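Glycoside hydrolase 15-related protein (PDB 5Z3E) hydrolyses the alpha-1,6-glucosidic linkage at the non-reducing end of isomaltose, releasing beta-D-glucose and D-glucose, and acts more slowly on panose and isomaltotriose. Local coordinates at residues 40-44 with 347-353; 103-107 with 134-140; 129-134 with 147-153. The protein carries 1 engineered substitution. All blocks are in the same frame, centred on the assembly; numbering follows the deposited sequence.

Contact 1: 40-44 with 347-353; sequences ELARH and ADADGDL
The imidazole of His44 lies against the 347-353 loop, with the carbonyl oxygen of Asp350 over one face, 3.0 Å above the ring plane and displaced toward the rim, and the carboxylate of Asp352 at the ring edge. His44 NE2 donates to Asp352 OD1 at 2.7 Å with an N-H...O angle of 155°. The oxygen lies in the ring plane but is met on its anti side, and ring and carboxylate planes are 29° apart. The Gly351 carbonyl approaches obliquely, its O 3.1 Å from His44 CD2. With CG anti to the backbone N (chi1 175°), the ring leans off helix 32-52 to the loop, while ND1 on its other side bonds a citrate probably taken up from the crystallisation liquor.

The catalytic domain of family 15 is an (alpha/alpha)6 barrel of helices, and this loop leads on to Ala355, the engineered residue at the inferred proton-acceptor position. The loop contains a type I beta turn from Asp348 to Gly351, and an Asx turn lies within it. Asp348 OD1 accepts hydrogen bonds from the backbone N of Asp350 and of Asp352, from opposite faces of its carboxylate, each at 2.9 Å. Gly351 closes the turn with positive phi, and a CB there would clash with His44 CD2.

Beside this polar link, Leu41 supplies an apolar one: its CD1 sits 4.2 Å from Ala347 CB and 4.4 Å from Leu353 CG, and packs against the Gly351 carbonyl. Tyr388 of helix 382-394 and Ala344 of helix 333-344 also touch Leu41.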
loop_
_atom_site.group_PDB
_atom_site.type_symbol
_atom_site.label_atom_id
_atom_site.label_comp_id
_atom_site.label_asym_id
_atom_site.label_seq_id
_atom_site.Cartn_x
_atom_site.Cartn_y
_atom_site.Cartn_z
ATOM N N GLU A 40 3.771 1.822 -23.772
ATOM C CA GLU A 40 4.997 1.060 -23.640
ATOM C C GLU A 40 5.420 0.890 -22.177
ATOM O O GLU A 40 5.824 -0.198 -21.775
ATOM C CB GLU A 40 6.118 1.713 -24.459
ATOM C CG GLU A 40 7.458 1.092 -24.199
ATOM C CD GLU A 40 7.588 -0.395 -24.439
ATOM O OE1 GLU A 40 6.711 -1.023 -25.120
ATOM O OE2 GLU A 40 8.646 -0.952 -23.973
ATOM N N LEU A 41 5.291 1.948 -21.389
ATOM C CA LEU A 41 5.633 1.839 -19.975
ATOM C C LEU A 41 4.666 0.899 -19.251
ATOM O O LEU A 41 5.064 0.215 -18.321
ATOM C CB LEU A 41 5.624 3.222 -19.341
ATOM C CG LEU A 41 5.998 3.335 -17.870
ATOM C CD1 LEU A 41 7.316 2.628 -17.541
ATOM C CD2 LEU A 41 6.083 4.795 -17.470
ATOM N N ALA A 42 3.414 0.836 -19.679
ATOM C CA ALA A 42 2.481 -0.131 -19.093
ATOM C C ALA A 42 2.905 -1.552 -19.436
ATOM O O ALA A 42 2.927 -2.428 -18.564
ATOM C CB ALA A 42 1.058 0.150 -19.540
ATOM N N ARG A 43 3.218 -1.816 -20.702
ATOM C CA ARG A 43 3.656 -3.147 -21.110
ATOM C C ARG A 43 4.906 -3.531 -20.344
ATOM O O ARG A 43 5.019 -4.637 -19.821
ATOM C CB ARG A 43 3.918 -3.148 -22.649
ATOM C CG ARG A 43 4.249 -4.459 -23.165
ATOM C CD ARG A 43 5.118 -4.356 -24.427
ATOM N NE ARG A 43 6.429 -3.734 -24.160
ATOM C CZ ARG A 43 7.410 -4.275 -23.415
ATOM N NH1 ARG A 43 7.317 -5.491 -22.917
ATOM N NH2 ARG A 43 8.519 -3.584 -23.206
ATOM N N HIS A 44 5.879 -2.621 -20.265
ATOM C CA HIS A 44 7.096 -2.893 -19.540
ATOM C C HIS A 44 6.826 -3.133 -18.061
ATOM O O HIS A 44 7.468 -3.985 -17.451
ATOM C CB HIS A 44 8.104 -1.745 -19.712
ATOM C CG HIS A 44 9.338 -1.910 -18.901
ATOM N ND1 HIS A 44 10.306 -2.861 -19.192
ATOM C CD2 HIS A 44 9.737 -1.310 -17.755
ATOM C CE1 HIS A 44 11.246 -2.815 -18.270
ATOM N NE2 HIS A 44 10.935 -1.882 -17.395
ATOM N N ALA A 347 10.992 7.211 -15.609
ATOM C CA ALA A 347 11.449 5.894 -16.067
ATOM C C ALA A 347 12.854 6.018 -16.649
ATOM O O ALA A 347 13.161 7.002 -17.345
ATOM C CB ALA A 347 10.497 5.353 -17.108
ATOM N N ASP A 348 13.713 5.057 -16.355
ATOM C CA ASP A 348 15.065 5.042 -16.887
ATOM C C ASP A 348 15.078 4.512 -18.312
ATOM O O ASP A 348 14.037 4.278 -18.928
ATOM C CB ASP A 348 16.027 4.336 -15.930
ATOM C CG ASP A 348 15.896 2.842 -15.901
ATOM O OD1 ASP A 348 15.203 2.231 -16.743
ATOM O OD2 ASP A 348 16.547 2.240 -15.001
ATOM N N ALA A 349 16.277 4.361 -18.883
ATOM C CA ALA A 349 16.402 3.977 -20.278
ATOM C C ALA A 349 15.782 2.623 -20.561
ATOM O O ALA A 349 15.431 2.313 -21.709
ATOM C CB ALA A 349 17.868 4.000 -20.704
ATOM N N ASP A 350 15.685 1.767 -19.551
ATOM C CA ASP A 350 15.072 0.418 -19.713
ATOM C C ASP A 350 13.568 0.442 -19.426
ATOM O O ASP A 350 12.898 -0.591 -19.588
ATOM C CB ASP A 350 15.742 -0.592 -18.763
ATOM C CG ASP A 350 17.170 -0.903 -19.132
ATOM O OD1 ASP A 350 17.528 -0.813 -20.324
ATOM O OD2 ASP A 350 17.992 -1.153 -18.218
ATOM N N GLY A 351 13.027 1.575 -18.998
ATOM C CA GLY A 351 11.610 1.691 -18.587
ATOM C C GLY A 351 11.393 1.463 -17.130
ATOM O O GLY A 351 10.256 1.516 -16.663
ATOM N N ASP A 352 12.471 1.203 -16.379
ATOM C CA ASP A 352 12.287 0.894 -14.955
ATOM C C ASP A 352 12.016 2.154 -14.156
ATOM O O ASP A 352 12.601 3.229 -14.401
ATOM C CB ASP A 352 13.545 0.212 -14.400
ATOM C CG ASP A 352 13.764 -1.181 -14.914
ATOM O OD1 ASP A 352 12.827 -1.788 -15.465
ATOM O OD2 ASP A 352 14.873 -1.684 -14.703
ATOM N N LEU A 353 11.143 2.013 -13.152
ATOM C CA LEU A 353 10.756 3.114 -12.298
ATOM C C LEU A 353 11.405 2.970 -10.941
ATOM O O LEU A 353 11.283 1.905 -10.297
ATOM C CB LEU A 353 9.230 3.172 -12.117
ATOM C CG LEU A 353 8.445 3.599 -13.349
ATOM C CD1 LEU A 353 6.979 3.292 -13.153
ATOM C CD2 LEU A 353 8.646 5.069 -13.647
#

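Contact 2: 103-107 with 134-140; sequences VLRRR and FTFDGND. With GOL (glycerol), chain C.
Arg106 and Arg107, where helix 90-105 leads into helix 108-119, grip the 134-140 turn through charged and backbone acceptors. In the salt bridge, Arg107 NH1 and NH2 both bond Asp140 OD1 end-on, each at 2.8 Å, with guanidinium and carboxylate only 16° from coplanar. A bend at chi2 (-57°) turns the guanidinium to Asp140. Among the side-chain bonds to backbone carbonyls, Arg106 NH1 and NH2 converge on Asp137 O at 2.9 and 3.0 Å, and Arg107 NH1 donates to Gly138 O at 3.1 Å, nearly straight at 168°. A water accepts a hydrogen bond from Arg107 NE and donates to Val103 O and Gly138 O. Glycerol, probably from the crystallisation liquor, bridges Arg106 and Asn139 and lays C1 over one face of the Arg107 guanidinium. The apolar contact is Val103 CG1 against Phe134 CE1, tight at 3.3 Å, with CG2 on Gly138 CA.

Gly138 ends a type I turn from Thr135, and a CB on it would collide with Arg106 NH1. A leucine in place of Arg107 would probably leave Asp140 without its charge partner and Gly138 O short of one donor. With Gln110 bonding Arg107 NH2, the in-plane bonds imply a guanidinium of fixed rotation, its charge probably offset by Asp140.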
loop_
_atom_site.group_PDB
_atom_site.type_symbol
_atom_site.label_atom_id
_atom_site.label_comp_id
_atom_site.label_asym_id
_atom_site.label_seq_id
_atom_site.Cartn_x
_atom_site.Cartn_y
_atom_site.Cartn_z
ATOM N N VAL A 103 1.201 -18.496 3.242
ATOM C CA VAL A 103 2.011 -17.920 4.303
ATOM C C VAL A 103 1.159 -17.669 5.537
ATOM O O VAL A 103 1.598 -17.948 6.662
ATOM C CB VAL A 103 2.695 -16.641 3.782
ATOM C CG1 VAL A 103 3.252 -15.796 4.906
ATOM C CG2 VAL A 103 3.786 -17.006 2.781
ATOM N N LEU A 104 -0.042 -17.117 5.346
ATOM C CA LEU A 104 -0.929 -16.817 6.454
ATOM C C LEU A 104 -1.520 -18.065 7.093
ATOM O O LEU A 104 -1.623 -18.128 8.320
ATOM C CB LEU A 104 -2.055 -15.864 6.010
ATOM C CG LEU A 104 -1.577 -14.461 5.675
ATOM C CD1 LEU A 104 -2.748 -13.664 5.165
ATOM C CD2 LEU A 104 -0.890 -13.831 6.839
ATOM N N ARG A 105 -1.902 -19.072 6.299
ATOM C CA ARG A 105 -2.413 -20.283 6.915
ATOM C C ARG A 105 -1.355 -20.895 7.834
ATOM O O ARG A 105 -1.676 -21.455 8.877
ATOM C CB ARG A 105 -2.879 -21.304 5.882
ATOM C CG ARG A 105 -4.070 -20.863 5.030
ATOM C CD ARG A 105 -4.604 -22.021 4.215
ATOM N NE ARG A 105 -5.372 -21.567 3.056
ATOM C CZ ARG A 105 -6.008 -22.375 2.230
ATOM N NH1 ARG A 105 -6.102 -23.670 2.480
ATOM N NH2 ARG A 105 -6.576 -21.874 1.136
ATOM N N ARG A 106 -0.076 -20.794 7.455
ATOM C CA ARG A 106 0.993 -21.285 8.304
ATOM C C ARG A 106 1.093 -20.550 9.632
ATOM O O ARG A 106 1.724 -21.081 10.554
ATOM C CB ARG A 106 2.327 -21.269 7.557
ATOM C CG ARG A 106 2.477 -22.423 6.596
ATOM C CD ARG A 106 3.501 -22.182 5.500
ATOM N NE ARG A 106 4.812 -21.914 6.076
ATOM C CZ ARG A 106 5.793 -21.342 5.395
ATOM N NH1 ARG A 106 5.631 -21.003 4.131
ATOM N NH2 ARG A 106 6.938 -21.091 6.012
ATOM N N ARG A 107 0.523 -19.350 9.729
ATOM C CA ARG A 107 0.486 -18.551 10.942
ATOM C C ARG A 107 -0.808 -18.709 11.733
ATOM O O ARG A 107 -1.021 -17.981 12.697
ATOM C CB ARG A 107 0.735 -17.078 10.614
ATOM C CG ARG A 107 2.015 -16.793 9.857
ATOM C CD ARG A 107 3.255 -17.279 10.524
ATOM N NE ARG A 107 4.428 -16.980 9.726
ATOM C CZ ARG A 107 5.445 -16.205 10.065
ATOM N NH1 ARG A 107 6.434 -16.015 9.201
ATOM N NH2 ARG A 107 5.441 -15.577 11.263
ATOM N N PHE A 134 8.798 -10.719 4.710
ATOM C CA PHE A 134 8.730 -12.178 4.533
ATOM C C PHE A 134 9.826 -12.600 3.589
ATOM O O PHE A 134 10.099 -11.942 2.576
ATOM C CB PHE A 134 7.391 -12.592 3.935
ATOM C CG PHE A 134 6.245 -12.484 4.876
ATOM C CD1 PHE A 134 5.977 -13.515 5.741
ATOM C CD2 PHE A 134 5.441 -11.339 4.931
ATOM C CE1 PHE A 134 4.904 -13.441 6.616
ATOM C CE2 PHE A 134 4.378 -11.266 5.811
ATOM C CZ PHE A 134 4.106 -12.331 6.631
ATOM N N THR A 135 10.425 -13.745 3.881
ATOM C CA THR A 135 11.232 -14.422 2.893
ATOM C C THR A 135 10.294 -15.080 1.875
ATOM O O THR A 135 9.091 -15.245 2.106
ATOM C CB THR A 135 12.110 -15.509 3.580
ATOM O OG1 THR A 135 11.260 -16.508 4.137
ATOM C CG2 THR A 135 12.982 -14.897 4.668
ATOM N N PHE A 136 10.834 -15.512 0.735
ATOM C CA PHE A 136 9.994 -16.071 -0.303
ATOM C C PHE A 136 9.416 -17.425 0.087
ATOM O O PHE A 136 8.406 -17.833 -0.491
ATOM C CB PHE A 136 10.734 -16.133 -1.638
ATOM C CG PHE A 136 11.206 -14.793 -2.152
ATOM C CD1 PHE A 136 10.551 -13.604 -1.883
ATOM C CD2 PHE A 136 12.366 -14.720 -2.943
ATOM C CE1 PHE A 136 11.042 -12.383 -2.349
ATOM C CE2 PHE A 136 12.844 -13.475 -3.407
ATOM C CZ PHE A 136 12.190 -12.339 -3.115
ATOM N N ASP A 137 10.042 -18.112 1.043
ATOM C CA ASP A 137 9.515 -19.310 1.661
ATOM C C ASP A 137 8.642 -19.037 2.900
ATOM O O ASP A 137 8.249 -19.989 3.586
ATOM C CB ASP A 137 10.610 -20.361 1.911
ATOM C CG ASP A 137 11.830 -19.877 2.634
ATOM O OD1 ASP A 137 12.003 -18.677 2.850
ATOM O OD2 ASP A 137 12.693 -20.724 2.883
ATOM N N GLY A 138 8.263 -17.786 3.119
ATOM C CA GLY A 138 7.240 -17.487 4.103
ATOM C C GLY A 138 7.646 -17.344 5.553
ATOM O O GLY A 138 6.780 -17.303 6.421
ATOM N N ASN A 139 8.955 -17.232 5.806
ATOM C CA ASN A 139 9.471 -17.041 7.133
ATOM C C ASN A 139 9.603 -15.565 7.458
ATOM O O ASN A 139 9.608 -14.710 6.544
ATOM C CB ASN A 139 10.813 -17.757 7.269
ATOM C CG ASN A 139 10.693 -19.226 6.960
ATOM O OD1 ASN A 139 9.700 -19.874 7.324
ATOM N ND2 ASN A 139 11.605 -19.759 6.229
ATOM N N ASP A 140 9.748 -15.211 8.731
ATOM C CA ASP A 140 10.018 -13.839 9.099
ATOM C C ASP A 140 11.337 -13.435 8.446
ATOM O O ASP A 140 12.358 -14.102 8.615
ATOM C CB ASP A 140 10.183 -13.664 10.608
ATOM C CG ASP A 140 8.907 -13.850 11.401
ATOM O OD1 ASP A 140 7.915 -14.322 10.855
ATOM O OD2 ASP A 140 8.924 -13.517 12.581
HETATM C C1 GOL C . 7.189 -19.300 9.751
HETATM O O1 GOL C . 8.530 -19.427 9.677
HETATM C C2 GOL C . 6.165 -20.425 9.251
HETATM O O2 GOL C . 6.982 -21.580 8.950
HETATM C C3 GOL C . 5.066 -20.498 10.190
HETATM O O3 GOL C . 4.540 -21.651 10.702
HETATM O O HOH W 1 4.364 -18.412 7.293
#

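Contact 3: 129-134 with 147-153; sequences MLPTRF and DFQTDGY
Tyr153 and Thr132 mark this as a buried contact bridged by waters, between the loop before strand 134-135 and the link that leads into helix 151-167, with its first turn. Tyr153 OH donates to Pro131 O at 2.8 Å, in the carbonyl plane and on a lone pair. The hydroxyl lies at the Phe134 ring edge, 3.3 Å from CZ, while Leu130 CB packs on Tyr153 CZ at 3.7 Å.

Thr132 OG1, beside its backbone N (chi1 -67°), donates to Asp147 O at 2.7 Å from 49° out of the carbonyl plane. Met129 curls over Phe148: CG stands 4.2 Å from the ring centroid, 27° off the normal, a CH-pi contact, and SD makes an oblique Met-aromatic contact.

Waters join the two segments: one lies between Leu130 O and Gln149 O, another accepts from Gln149 N, donates to Thr132 OG1 and lies 2.8 Å from Leu130 O, and a third connects Thr132 N with Asp147 OD1, whose OD2 bonds Ser142. In one of its two conformers Gln149 bonds Arg75 and the backbone O of Asp195, the predicted proton acceptor, near inferred donor Glu198; neutral donors and waters satisfy buried carbonyls beside the catalytic groups, consistent with a firm backbone there.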
loop_
_atom_site.group_PDB
_atom_site.type_symbol
_atom_site.label_atom_id
_atom_site.label_comp_id
_atom_site.label_asym_id
_atom_site.label_seq_id
_atom_site.Cartn_x
_atom_site.Cartn_y
_atom_site.Cartn_z
ATOM N N MET A 129 4.697 -10.308 17.370
ATOM C CA MET A 129 3.652 -10.098 16.386
ATOM C C MET A 129 4.018 -10.695 15.031
ATOM O O MET A 129 5.134 -11.148 14.795
ATOM C CB MET A 129 3.355 -8.597 16.309
ATOM C CG MET A 129 2.902 -8.023 17.648
ATOM S SD MET A 129 1.383 -8.752 18.318
ATOM C CE MET A 129 0.204 -7.861 17.375
ATOM N N LEU A 130 3.046 -10.712 14.109
ATOM C CA LEU A 130 3.333 -11.175 12.754
ATOM C C LEU A 130 4.306 -10.204 12.083
ATOM O O LEU A 130 4.367 -9.016 12.432
ATOM C CB LEU A 130 2.049 -11.292 11.931
ATOM C CG LEU A 130 1.050 -12.322 12.347
ATOM C CD1 LEU A 130 -0.106 -12.375 11.382
ATOM C CD2 LEU A 130 1.683 -13.662 12.445
ATOM N N PRO A 131 5.086 -10.691 11.128
ATOM C CA PRO A 131 6.196 -9.894 10.590
ATOM C C PRO A 131 5.780 -8.900 9.516
ATOM O O PRO A 131 4.659 -8.937 8.977
ATOM C CB PRO A 131 7.135 -10.943 10.016
ATOM C CG PRO A 131 6.173 -11.983 9.533
ATOM C CD PRO A 131 5.119 -12.068 10.619
ATOM N N THR A 132 6.747 -8.050 9.207
ATOM C CA THR A 132 6.686 -7.103 8.106
ATOM C C THR A 132 7.381 -7.692 6.878
ATOM O O THR A 132 6.751 -7.911 5.846
ATOM C CB THR A 132 7.295 -5.786 8.556
ATOM O OG1 THR A 132 6.418 -5.275 9.557
ATOM C CG2 THR A 132 7.445 -4.811 7.408
ATOM N N ARG A 133 8.663 -7.994 6.955
ATOM C CA ARG A 133 9.330 -8.653 5.832
ATOM C C ARG A 133 9.073 -10.134 5.868
ATOM O O ARG A 133 9.196 -10.750 6.937
ATOM C CB ARG A 133 10.846 -8.422 5.853
ATOM C CG ARG A 133 11.260 -6.974 5.786
ATOM C CD ARG A 133 12.738 -6.859 5.518
ATOM N NE ARG A 133 13.212 -5.500 5.709
ATOM C CZ ARG A 133 14.372 -5.057 5.244
ATOM N NH1 ARG A 133 15.201 -5.879 4.624
ATOM N NH2 ARG A 133 14.658 -3.801 5.356
ATOM N N PHE A 134 8.798 -10.719 4.710
ATOM C CA PHE A 134 8.730 -12.178 4.533
ATOM C C PHE A 134 9.826 -12.600 3.589
ATOM O O PHE A 134 10.099 -11.942 2.576
ATOM C CB PHE A 134 7.391 -12.592 3.935
ATOM C CG PHE A 134 6.245 -12.484 4.876
ATOM C CD1 PHE A 134 5.977 -13.515 5.741
ATOM C CD2 PHE A 134 5.441 -11.339 4.931
ATOM C CE1 PHE A 134 4.904 -13.441 6.616
ATOM C CE2 PHE A 134 4.378 -11.266 5.811
ATOM C CZ PHE A 134 4.106 -12.331 6.631
ATOM N N ASP A 147 10.158 -3.285 13.322
ATOM C CA ASP A 147 9.380 -2.865 12.182
ATOM C C ASP A 147 7.914 -3.288 12.201
ATOM O O ASP A 147 7.265 -3.224 11.146
ATOM C CB ASP A 147 10.052 -3.283 10.868
ATOM C CG ASP A 147 10.008 -4.770 10.643
ATOM O OD1 ASP A 147 9.436 -5.495 11.474
ATOM O OD2 ASP A 147 10.548 -5.220 9.596
ATOM N N PHE A 148 7.371 -3.602 13.361
ATOM C CA PHE A 148 5.975 -4.011 13.523
ATOM C C PHE A 148 5.013 -3.079 12.774
ATOM O O PHE A 148 4.969 -1.872 13.037
ATOM C CB PHE A 148 5.599 -4.003 15.016
ATOM C CG PHE A 148 4.145 -4.237 15.282
ATOM C CD1 PHE A 148 3.471 -5.318 14.744
ATOM C CD2 PHE A 148 3.434 -3.377 16.098
ATOM C CE1 PHE A 148 2.130 -5.508 14.968
ATOM C CE2 PHE A 148 2.076 -3.569 16.327
ATOM C CZ PHE A 148 1.431 -4.627 15.765
ATOM N N GLN A 149 4.208 -3.667 11.885
ATOM C CA GLN A 149 3.247 -2.950 11.051
ATOM C C GLN A 149 2.021 -3.823 10.879
ATOM O O GLN A 149 2.170 -5.035 10.642
ATOM C CB GLN A 149 3.804 -2.686 9.641
ATOM C CG GLN A 149 4.929 -1.652 9.602
ATOM C CD GLN A 149 5.518 -1.460 8.201
ATOM O OE1 GLN A 149 5.472 -2.353 7.379
ATOM N NE2 GLN A 149 6.061 -0.295 7.925
ATOM N N THR A 150 0.831 -3.232 10.881
ATOM C CA THR A 150 -0.391 -3.973 10.585
ATOM C C THR A 150 -0.994 -3.640 9.225
ATOM O O THR A 150 -1.936 -4.309 8.803
ATOM C CB THR A 150 -1.408 -3.736 11.685
ATOM O OG1 THR A 150 -1.515 -2.332 11.847
ATOM C CG2 THR A 150 -0.995 -4.443 12.985
ATOM N N ASP A 151 -0.491 -2.614 8.539
ATOM C CA ASP A 151 -1.138 -2.162 7.303
ATOM C C ASP A 151 -1.196 -3.229 6.232
ATOM O O ASP A 151 -2.183 -3.317 5.489
ATOM C CB ASP A 151 -0.458 -0.904 6.736
ATOM C CG ASP A 151 0.969 -1.119 6.362
ATOM O OD1 ASP A 151 1.779 -1.342 7.288
ATOM O OD2 ASP A 151 1.275 -1.108 5.152
ATOM N N GLY A 152 -0.138 -4.022 6.096
ATOM C CA GLY A 152 -0.053 -4.931 4.970
ATOM C C GLY A 152 -1.135 -5.988 4.974
ATOM O O GLY A 152 -1.615 -6.415 3.927
ATOM N N TYR A 153 -1.540 -6.433 6.162
ATOM C CA TYR A 153 -2.598 -7.414 6.272
ATOM C C TYR A 153 -3.929 -6.837 5.808
ATOM O O TYR A 153 -4.724 -7.525 5.169
ATOM C CB TYR A 153 -2.671 -7.949 7.734
ATOM C CG TYR A 153 -1.369 -8.631 8.120
ATOM C CD1 TYR A 153 -1.077 -9.913 7.674
ATOM C CD2 TYR A 153 -0.395 -8.003 8.864
ATOM C CE1 TYR A 153 0.147 -10.504 7.920
ATOM C CE2 TYR A 153 0.828 -8.575 9.106
ATOM C CZ TYR A 153 1.123 -9.835 8.608
ATOM O OH TYR A 153 2.330 -10.460 8.765
HETATM O O HOH W 2 2.023 -7.457 12.096
HETATM O O HOH W 3 5.081 -6.476 11.636
HETATM O O HOH W 4 3.355 -6.084 8.456
HETATM O O HOH W 5 8.827 -8.099 11.070
HETATM O O HOH W 6 11.876 -3.953 7.695
#

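In the fold
Contact 3 is the buried one, its centre about 12 Å from that of the chain, whereas contacts 1 and 2 are partly buried at about 21 and 19 Å. Contacts 2 and 3 adjoin, with centres about 11 Å apart: they share Phe134, and Pro131 CG packs 3.2 Å from Asp140 OD1. Both hold the chain around strand 134-135, one against the end of helix 90-105, the other against the start of helix 151-167. Contact 1 stands apart, its nearest atoms about 16 Å from contact 2, and joins sequence-distant elements. Chemistry follows place: a histidine-carboxylate bond in contact 1, arginine clamps in contact 2, neutral hydroxyls, aromatic packing and internal waters in contact 3.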